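Local coordinates for heme utilization cystosolic carrier protein HutX (Pectobacterium carotovorum, PDB 2PH0) that probably binds heme in the bacterial cytosol and carries it as part of heme utilization, at residues S27-V32 against C105-F110; V123-A128 against A132-F137. All coordinates share one frame; numbering follows the deposited sequence.

How the interactions relate
The two contacts illustrate how a helix packs on one face of a sheet whose strands are joined by backbone bonds. Interaction 1 lays the helix of 27-32 on the strand of 105-110; interaction 2 is the hairpin of 123-128 with 132-137, and their centres lie about 7 Å apart. Strands 107-115 and 118-126 are neighbours in the sheet, so the contacts are continuous: A109 O lies 2.8 Å from V124 N and Q106 N 2.8 Å from F126 O, both probable hydrogen bonds. F126 belongs to the hairpin yet packs under the helix, its CZ 3.7 Å from V32 CG2, while L28 CD1 reaches A132 CB at 3.5 Å. No heme is part of either contact.

Interaction 1. Residues S27-V32 against C105-F110; sequences SLFAVV and CQHIAF
A nearly parallel ring stack between F29 and H107 dominates this helix-on-sheet contact, in which no hydrogen bond crosses from one segment to the other. The rings are offset, with centroids 3.9 Å apart and planes inclined by only 11°. Overlap is substantial: H107 CD2 sits over the centre of the phenyl face, and F29 CZ lies over the centre of the imidazole, 3.4 Å above its plane. The phenyl ring also extends past the imidazole toward its stem, where F29 CE1 meets H107 CB at 3.4 Å. F29 reaches the strand because its CG is anti to the backbone N (chi1 -178°), which carries the ring out from the first turn of helix 28-33.

One helical turn further on, V32 makes the second, smaller contact, its CG1 meeting A109 CB at 3.6 Å. H107 and A109 are alternate residues of the strand and therefore both present their side chains to the helix, whereas I108 points to the other side of the sheet. At the start of the helix, S27 acts as N-cap: its OG accepts a hydrogen bond from A30 N at 3.2 Å. On the strand, Q106 and H107 both face F126 in a classic beta bulge. The F126 ring meets F29 edge-to-face, and L42 of strand 40-44 touches F29, V32 and A109.

With ring faces, the H107 CB methylene and methyl groups making the contact between the two segments, it probably rests on dispersion and apolar burial; the stack would hold the imidazole flat against the phenyl face, and no hydrogen bond ties its nitrogens to the helix segment.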
ATOM      1  N   SER B  27      -0.556  -1.381 -19.308  1.00 25.56           N
ATOM      2  CA  SER B  27      -0.477  -1.775 -17.905  1.00 24.10           C
ATOM      3  C   SER B  27       0.885  -2.355 -17.532  1.00 27.63           C
ATOM      4  O   SER B  27       1.701  -2.679 -18.401  1.00 19.02           O
ATOM      5  CB  SER B  27      -1.559  -2.809 -17.588  1.00 21.23           C
ATOM      6  OG  SER B  27      -1.305  -4.029 -18.272  1.00 18.46           O
ATOM      7  N   LEU B  28       1.118  -2.475 -16.228  1.00 19.55           N
ATOM      8  CA  LEU B  28       2.356  -3.038 -15.717  1.00 20.48           C
ATOM      9  C   LEU B  28       2.407  -4.518 -16.107  1.00 17.35           C
ATOM     10  O   LEU B  28       3.474  -5.048 -16.442  1.00 16.40           O
ATOM     11  CB  LEU B  28       2.410  -2.909 -14.190  1.00 20.28           C
ATOM     12  CG  LEU B  28       3.779  -2.839 -13.498  1.00 23.54           C
ATOM     13  CD1 LEU B  28       3.608  -3.178 -12.023  1.00 25.01           C
ATOM     14  CD2 LEU B  28       4.764  -3.798 -14.131  1.00 28.08           C
ATOM     15  N   PHE B  29       1.263  -5.195 -16.075  1.00 16.78           N
ATOM     16  CA  PHE B  29       1.269  -6.611 -16.433  1.00 17.34           C
ATOM     17  C   PHE B  29       1.668  -6.814 -17.887  1.00 19.05           C
ATOM     18  O   PHE B  29       2.349  -7.787 -18.222  1.00 14.45           O
ATOM     19  CB  PHE B  29      -0.091  -7.272 -16.212  1.00 18.27           C
ATOM     20  CG  PHE B  29      -0.089  -8.748 -16.537  1.00 23.78           C
ATOM     21  CD1 PHE B  29       0.670  -9.636 -15.777  1.00 20.19           C
ATOM     22  CD2 PHE B  29      -0.806  -9.239 -17.624  1.00 25.53           C
ATOM     23  CE1 PHE B  29       0.718 -10.992 -16.095  1.00 23.53           C
ATOM     24  CE2 PHE B  29      -0.767 -10.596 -17.950  1.00 24.46           C
ATOM     25  CZ  PHE B  29      -0.003 -11.473 -17.183  1.00 21.06           C
ATOM     26  N   ALA B  30       1.231  -5.904 -18.750  1.00 20.38           N
ATOM     27  CA  ALA B  30       1.558  -5.994 -20.170  1.00 22.16           C
ATOM     28  C   ALA B  30       3.079  -5.980 -20.340  1.00 21.64           C
ATOM     29  O   ALA B  30       3.638  -6.764 -21.112  1.00 17.87           O
ATOM     30  CB  ALA B  30       0.920  -4.829 -20.932  1.00 18.88           C
ATOM     31  N   VAL B  31       3.743  -5.094 -19.604  1.00 18.38           N
ATOM     32  CA  VAL B  31       5.193  -4.995 -19.660  1.00 18.69           C
ATOM     33  C   VAL B  31       5.848  -6.267 -19.127  1.00 22.98           C
ATOM     34  O   VAL B  31       6.753  -6.810 -19.753  1.00 18.44           O
ATOM     35  CB  VAL B  31       5.699  -3.787 -18.841  1.00 20.53           C
ATOM     36  CG1 VAL B  31       7.207  -3.716 -18.888  1.00 18.50           C
ATOM     37  CG2 VAL B  31       5.095  -2.508 -19.393  1.00 26.48           C
ATOM     38  N   VAL B  32       5.380  -6.751 -17.979  1.00 17.68           N
ATOM     39  CA  VAL B  32       5.945  -7.956 -17.374  1.00 16.57           C
ATOM     40  C   VAL B  32       5.778  -9.191 -18.250  1.00 21.43           C
ATOM     41  O   VAL B  32       6.686 -10.025 -18.355  1.00 18.54           O
ATOM     42  CB  VAL B  32       5.319  -8.194 -15.986  1.00 19.41           C
ATOM     43  CG1 VAL B  32       5.746  -9.540 -15.419  1.00 16.36           C
ATOM     44  CG2 VAL B  32       5.752  -7.069 -15.055  1.00 14.99           C
ATOM     45  N   CYS B 105      -6.429 -11.081  -7.204  1.00 15.11           N
ATOM     46  CA  CYS B 105      -5.215 -11.500  -7.908  1.00 18.33           C
ATOM     47  C   CYS B 105      -5.468 -12.391  -9.119  1.00 15.42           C
ATOM     48  O   CYS B 105      -5.986 -13.495  -8.996  1.00 19.82           O
ATOM     49  CB  CYS B 105      -4.257 -12.192  -6.945  1.00 20.68           C
ATOM     50  SG  CYS B 105      -2.653 -12.557  -7.713  1.00 18.76           S
ATOM     51  N   GLN B 106      -5.085 -11.903 -10.293  1.00 17.09           N
ATOM     52  CA  GLN B 106      -5.283 -12.651 -11.530  1.00 18.30           C
ATOM     53  C   GLN B 106      -3.983 -13.163 -12.143  1.00 21.19           C
ATOM     54  O   GLN B 106      -3.989 -14.114 -12.937  1.00 17.09           O
ATOM     55  CB  GLN B 106      -6.017 -11.784 -12.557  1.00 18.83           C
ATOM     56  CG  GLN B 106      -7.451 -11.453 -12.190  1.00 30.85           C
ATOM     57  CD  GLN B 106      -8.289 -12.686 -11.907  1.00 40.07           C
ATOM     58  OE1 GLN B 106      -8.400 -13.580 -12.745  1.00 46.98           O
ATOM     59  NE2 GLN B 106      -8.886 -12.738 -10.717  1.00 36.68           N
ATOM     60  N   HIS B 107      -2.872 -12.534 -11.777  1.00 18.07           N
ATOM     61  CA  HIS B 107      -1.566 -12.923 -12.303  1.00 17.66           C
ATOM     62  C   HIS B 107      -0.483 -12.744 -11.251  1.00 14.11           C
ATOM     63  O   HIS B 107      -0.557 -11.850 -10.403  1.00 11.00           O
ATOM     64  CB  HIS B 107      -1.202 -12.070 -13.522  1.00 16.58           C
ATOM     65  CG  HIS B 107      -2.172 -12.184 -14.658  1.00 20.18           C
ATOM     66  ND1 HIS B 107      -2.317 -13.335 -15.402  1.00 28.42           N
ATOM     67  CD2 HIS B 107      -3.050 -11.291 -15.169  1.00 21.14           C
ATOM     68  CE1 HIS B 107      -3.244 -13.145 -16.324  1.00 33.16           C
ATOM     69  NE2 HIS B 107      -3.705 -11.914 -16.204  1.00 33.89           N
ATOM     70  N   ILE B 108       0.521 -13.612 -11.299  1.00 14.88           N
ATOM     71  CA  ILE B 108       1.639 -13.529 -10.371  1.00 16.01           C
ATOM     72  C   ILE B 108       2.898 -13.665 -11.212  1.00 17.54           C
ATOM     73  O   ILE B 108       2.962 -14.498 -12.118  1.00 17.62           O
ATOM     74  CB  ILE B 108       1.598 -14.652  -9.314  1.00 14.09           C
ATOM     75  CG1 ILE B 108       0.318 -14.534  -8.474  1.00 19.38           C
ATOM     76  CG2 ILE B 108       2.823 -14.556  -8.402  1.00 16.50           C
ATOM     77  CD1 ILE B 108       0.177 -15.593  -7.382  1.00 17.72           C
ATOM     78  N   ALA B 109       3.894 -12.835 -10.930  1.00 14.71           N
ATOM     79  CA  ALA B 109       5.136 -12.895 -11.692  1.00 14.37           C
ATOM     80  C   ALA B 109       6.356 -12.951 -10.792  1.00 14.12           C
ATOM     81  O   ALA B 109       6.433 -12.250  -9.775  1.00 12.30           O
ATOM     82  CB  ALA B 109       5.243 -11.680 -12.629  1.00 10.56           C
ATOM     83  N   PHE B 110       7.305 -13.804 -11.174  1.00 11.06           N
ATOM     84  CA  PHE B 110       8.567 -13.947 -10.466  1.00 11.92           C
ATOM     85  C   PHE B 110       9.576 -13.303 -11.418  1.00 14.59           C
ATOM     86  O   PHE B 110       9.851 -13.817 -12.502  1.00 12.51           O
ATOM     87  CB  PHE B 110       8.886 -15.425 -10.229  1.00 14.85           C
ATOM     88  CG  PHE B 110       8.013 -16.074  -9.186  1.00 15.25           C
ATOM     89  CD1 PHE B 110       6.706 -16.453  -9.480  1.00 19.12           C
ATOM     90  CD2 PHE B 110       8.499 -16.294  -7.903  1.00 14.40           C
ATOM     91  CE1 PHE B 110       5.898 -17.047  -8.498  1.00 19.27           C
ATOM     92  CE2 PHE B 110       7.700 -16.884  -6.920  1.00 15.95           C
ATOM     93  CZ  PHE B 110       6.398 -17.260  -7.223  1.00 16.81           C
TER

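Interaction 2. Residues V123-A128 against A132-F137; sequences VVFFNA and AMFKIF
Strand 123-126 runs antiparallel to strand 134-137 in a beta hairpin, their axes at 170° and 4.8 Å apart, with V123 and I136 a hydrogen-bonded pair joined in both directions, V123 N to I136 O at 2.8 Å.

F125 and F134 lead the side-chain contact on the face they share with V123 and I136. Their rings form an offset stack with planes 30° apart, and F134 CE2 comes within 3.4 Å of F125 CD2, displaced toward the rim of the F125 ring. F134 CG stands between its backbone N and carbonyl carbon (chi1 45°), a torsion that brings the far end of the ring back over F125. In return, F125 CB makes a CH-pi contact 4.2 Å from the F134 centroid. Further along, I136 CD1 packs on F125 CE2 at 3.7 Å. On the other face, V124 CG1 touches A132 CB at 3.8 Å and lies beside K135 CG, before the extended lysine leads away to a salt bridge with E18. Toward the turn the chain rounds a corner at selenomethionine M133, whose N gives F125 O a bond of 2.7 Å, and nearby N127 ND2 hydrogen-bonds D69 of the second subunit.

Helix 48-55 covers the F125 face, with F48 against both phenylalanines and I55 against V123 and I136, while helix 28-33 covers F126 and A132 on the opposite face. Within the sheet the hairpin is flanked by strand 107-115 beside 118-126 and by strand 60-66 beside 132-137.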
ATOM      1  N   VAL B 123       8.408 -10.771  -6.452  1.00 12.97           N
ATOM      2  CA  VAL B 123       7.207 -11.519  -6.766  1.00 11.68           C
ATOM      3  C   VAL B 123       6.146 -10.436  -6.839  1.00 16.89           C
ATOM      4  O   VAL B 123       5.891  -9.744  -5.849  1.00 13.56           O
ATOM      5  CB  VAL B 123       6.819 -12.516  -5.669  1.00 14.07           C
ATOM      6  CG1 VAL B 123       5.559 -13.254  -6.092  1.00 15.81           C
ATOM      7  CG2 VAL B 123       7.953 -13.495  -5.426  1.00 13.57           C
ATOM      8  N   VAL B 124       5.551 -10.273  -8.011  1.00 14.53           N
ATOM      9  CA  VAL B 124       4.541  -9.236  -8.207  1.00 15.23           C
ATOM     10  C   VAL B 124       3.143  -9.821  -8.369  1.00 12.98           C
ATOM     11  O   VAL B 124       2.938 -10.746  -9.141  1.00 15.10           O
ATOM     12  CB  VAL B 124       4.883  -8.388  -9.441  1.00 13.92           C
ATOM     13  CG1 VAL B 124       3.921  -7.215  -9.549  1.00 13.97           C
ATOM     14  CG2 VAL B 124       6.337  -7.881  -9.337  1.00 12.41           C
ATOM     15  N   PHE B 125       2.185  -9.268  -7.628  1.00 15.34           N
ATOM     16  CA  PHE B 125       0.796  -9.724  -7.665  1.00 14.13           C
ATOM     17  C   PHE B 125      -0.034  -8.687  -8.412  1.00 15.80           C
ATOM     18  O   PHE B 125      -0.055  -7.516  -8.036  1.00 16.77           O
ATOM     19  CB  PHE B 125       0.278  -9.911  -6.230  1.00 14.27           C
ATOM     20  CG  PHE B 125       1.063 -10.922  -5.433  1.00 14.38           C
ATOM     21  CD1 PHE B 125       0.515 -12.168  -5.136  1.00 14.85           C
ATOM     22  CD2 PHE B 125       2.345 -10.624  -4.971  1.00 13.92           C
ATOM     23  CE1 PHE B 125       1.233 -13.101  -4.389  1.00 25.15           C
ATOM     24  CE2 PHE B 125       3.070 -11.548  -4.222  1.00 17.74           C
ATOM     25  CZ  PHE B 125       2.511 -12.790  -3.930  1.00 16.52           C
ATOM     26  N   PHE B 126      -0.713  -9.125  -9.469  1.00 12.67           N
ATOM     27  CA  PHE B 126      -1.509  -8.247 -10.329  1.00 12.03           C
ATOM     28  C   PHE B 126      -3.016  -8.477 -10.259  1.00 11.62           C
ATOM     29  O   PHE B 126      -3.474  -9.606 -10.110  1.00 15.34           O
ATOM     30  CB  PHE B 126      -1.115  -8.453 -11.797  1.00 14.64           C
ATOM     31  CG  PHE B 126       0.343  -8.252 -12.086  1.00 15.30           C
ATOM     32  CD1 PHE B 126       0.818  -7.012 -12.504  1.00 20.45           C
ATOM     33  CD2 PHE B 126       1.233  -9.316 -11.994  1.00 19.07           C
ATOM     34  CE1 PHE B 126       2.160  -6.833 -12.835  1.00 16.88           C
ATOM     35  CE2 PHE B 126       2.583  -9.143 -12.321  1.00 12.27           C
ATOM     36  CZ  PHE B 126       3.040  -7.902 -12.743  1.00 14.82           C
ATOM     37  N   ASN B 127      -3.782  -7.398 -10.410  1.00 16.11           N
ATOM     38  CA  ASN B 127      -5.236  -7.509 -10.422  1.00 21.71           C
ATOM     39  C   ASN B 127      -5.684  -7.655 -11.883  1.00 23.05           C
ATOM     40  O   ASN B 127      -4.851  -7.730 -12.792  1.00 21.32           O
ATOM     41  CB  ASN B 127      -5.897  -6.277  -9.771  1.00 18.24           C
ATOM     42  CG  ASN B 127      -5.538  -4.971 -10.459  1.00 22.51           C
ATOM     43  OD1 ASN B 127      -5.160  -4.949 -11.630  1.00 21.19           O
ATOM     44  ND2 ASN B 127      -5.681  -3.864  -9.732  1.00 20.44           N
ATOM     45  N   ALA B 128      -6.993  -7.690 -12.111  1.00 23.19           N
ATOM     46  CA  ALA B 128      -7.523  -7.855 -13.463  1.00 21.60           C
ATOM     47  C   ALA B 128      -7.163  -6.725 -14.418  1.00 23.23           C
ATOM     48  O   ALA B 128      -7.064  -6.941 -15.627  1.00 28.86           O
ATOM     49  CB  ALA B 128      -9.043  -8.034 -13.411  1.00 24.58           C
ATOM     50  N   ALA B 132      -0.118  -3.594 -10.291  1.00 15.32           N
ATOM     51  CA  ALA B 132       0.454  -4.360  -9.189  1.00 13.96           C
ATOM     52  C   ALA B 132      -0.290  -4.055  -7.907  1.00 17.86           C
ATOM     53  O   ALA B 132      -0.418  -2.890  -7.528  1.00 23.14           O
ATOM     54  CB  ALA B 132       1.927  -4.012  -9.012  1.00 17.92           C
HETATM   55  N   MSE B 133      -0.794  -5.093  -7.245  1.00 14.00           N
HETATM   56  CA  MSE B 133      -1.491  -4.905  -5.976  1.00 14.30           C
HETATM   57  C   MSE B 133      -0.404  -4.619  -4.945  1.00 16.74           C
HETATM   58  O   MSE B 133      -0.557  -3.770  -4.062  1.00 17.60           O
HETATM   59  CB  MSE B 133      -2.273  -6.170  -5.636  1.00 13.73           C
HETATM   60  CG  MSE B 133      -3.414  -6.416  -6.608  1.00 19.26           C
HETATM   61 SE   MSE B 133      -4.143  -8.191  -6.500  1.00 27.92          SE
HETATM   62  CE  MSE B 133      -4.259  -8.339  -4.576  1.00 19.34           C
ATOM     63  N   PHE B 134       0.707  -5.334  -5.081  1.00 15.23           N
ATOM     64  CA  PHE B 134       1.872  -5.159  -4.228  1.00  9.43           C
ATOM     65  C   PHE B 134       2.998  -6.018  -4.783  1.00 13.77           C
ATOM     66  O   PHE B 134       2.780  -6.845  -5.672  1.00 12.74           O
ATOM     67  CB  PHE B 134       1.589  -5.532  -2.756  1.00 15.83           C
ATOM     68  CG  PHE B 134       0.834  -6.817  -2.576  1.00 16.67           C
ATOM     69  CD1 PHE B 134      -0.555  -6.821  -2.546  1.00 17.65           C
ATOM     70  CD2 PHE B 134       1.509  -8.028  -2.452  1.00 20.52           C
ATOM     71  CE1 PHE B 134      -1.264  -8.013  -2.401  1.00 22.83           C
ATOM     72  CE2 PHE B 134       0.809  -9.226  -2.307  1.00 28.21           C
ATOM     73  CZ  PHE B 134      -0.579  -9.218  -2.283  1.00 19.73           C
ATOM     74  N   LYS B 135       4.201  -5.810  -4.269  1.00 12.29           N
ATOM     75  CA  LYS B 135       5.356  -6.571  -4.732  1.00 10.86           C
ATOM     76  C   LYS B 135       6.141  -7.020  -3.523  1.00 12.17           C
ATOM     77  O   LYS B 135       6.101  -6.371  -2.476  1.00 14.36           O
ATOM     78  CB  LYS B 135       6.269  -5.692  -5.583  1.00 11.44           C
ATOM     79  CG  LYS B 135       5.597  -4.914  -6.694  1.00 18.32           C
ATOM     80  CD  LYS B 135       6.648  -4.067  -7.394  1.00 21.80           C
ATOM     81  CE  LYS B 135       6.041  -3.110  -8.400  1.00 33.59           C
ATOM     82  NZ  LYS B 135       7.102  -2.238  -8.966  1.00 30.14           N
ATOM     83  N   ILE B 136       6.867  -8.122  -3.663  1.00  9.79           N
ATOM     84  CA  ILE B 136       7.690  -8.610  -2.575  1.00  8.64           C
ATOM     85  C   ILE B 136       9.115  -8.767  -3.115  1.00 15.80           C
ATOM     86  O   ILE B 136       9.316  -9.455  -4.110  1.00 13.69           O
ATOM     87  CB  ILE B 136       7.180  -9.972  -2.061  1.00 11.92           C
ATOM     88  CG1 ILE B 136       5.739  -9.823  -1.553  1.00 19.66           C
ATOM     89  CG2 ILE B 136       8.075 -10.476  -0.934  1.00 14.65           C
ATOM     90  CD1 ILE B 136       5.096 -11.128  -1.153  1.00 24.27           C
ATOM     91  N   PHE B 137      10.084  -8.110  -2.480  1.00 13.24           N
ATOM     92  CA  PHE B 137      11.486  -8.199  -2.915  1.00 15.33           C
ATOM     93  C   PHE B 137      12.341  -8.971  -1.923  1.00 17.90           C
ATOM     94  O   PHE B 137      12.170  -8.833  -0.713  1.00 15.09           O
ATOM     95  CB  PHE B 137      12.103  -6.803  -3.084  1.00 11.76           C
ATOM     96  CG  PHE B 137      11.609  -6.056  -4.284  1.00 17.75           C
ATOM     97  CD1 PHE B 137      10.380  -5.408  -4.263  1.00 19.87           C
ATOM     98  CD2 PHE B 137      12.374  -5.998  -5.444  1.00 18.62           C
ATOM     99  CE1 PHE B 137       9.923  -4.711  -5.382  1.00 17.21           C
ATOM    100  CE2 PHE B 137      11.922  -5.303  -6.565  1.00 17.19           C
ATOM    101  CZ  PHE B 137      10.695  -4.659  -6.533  1.00 20.93           C
TER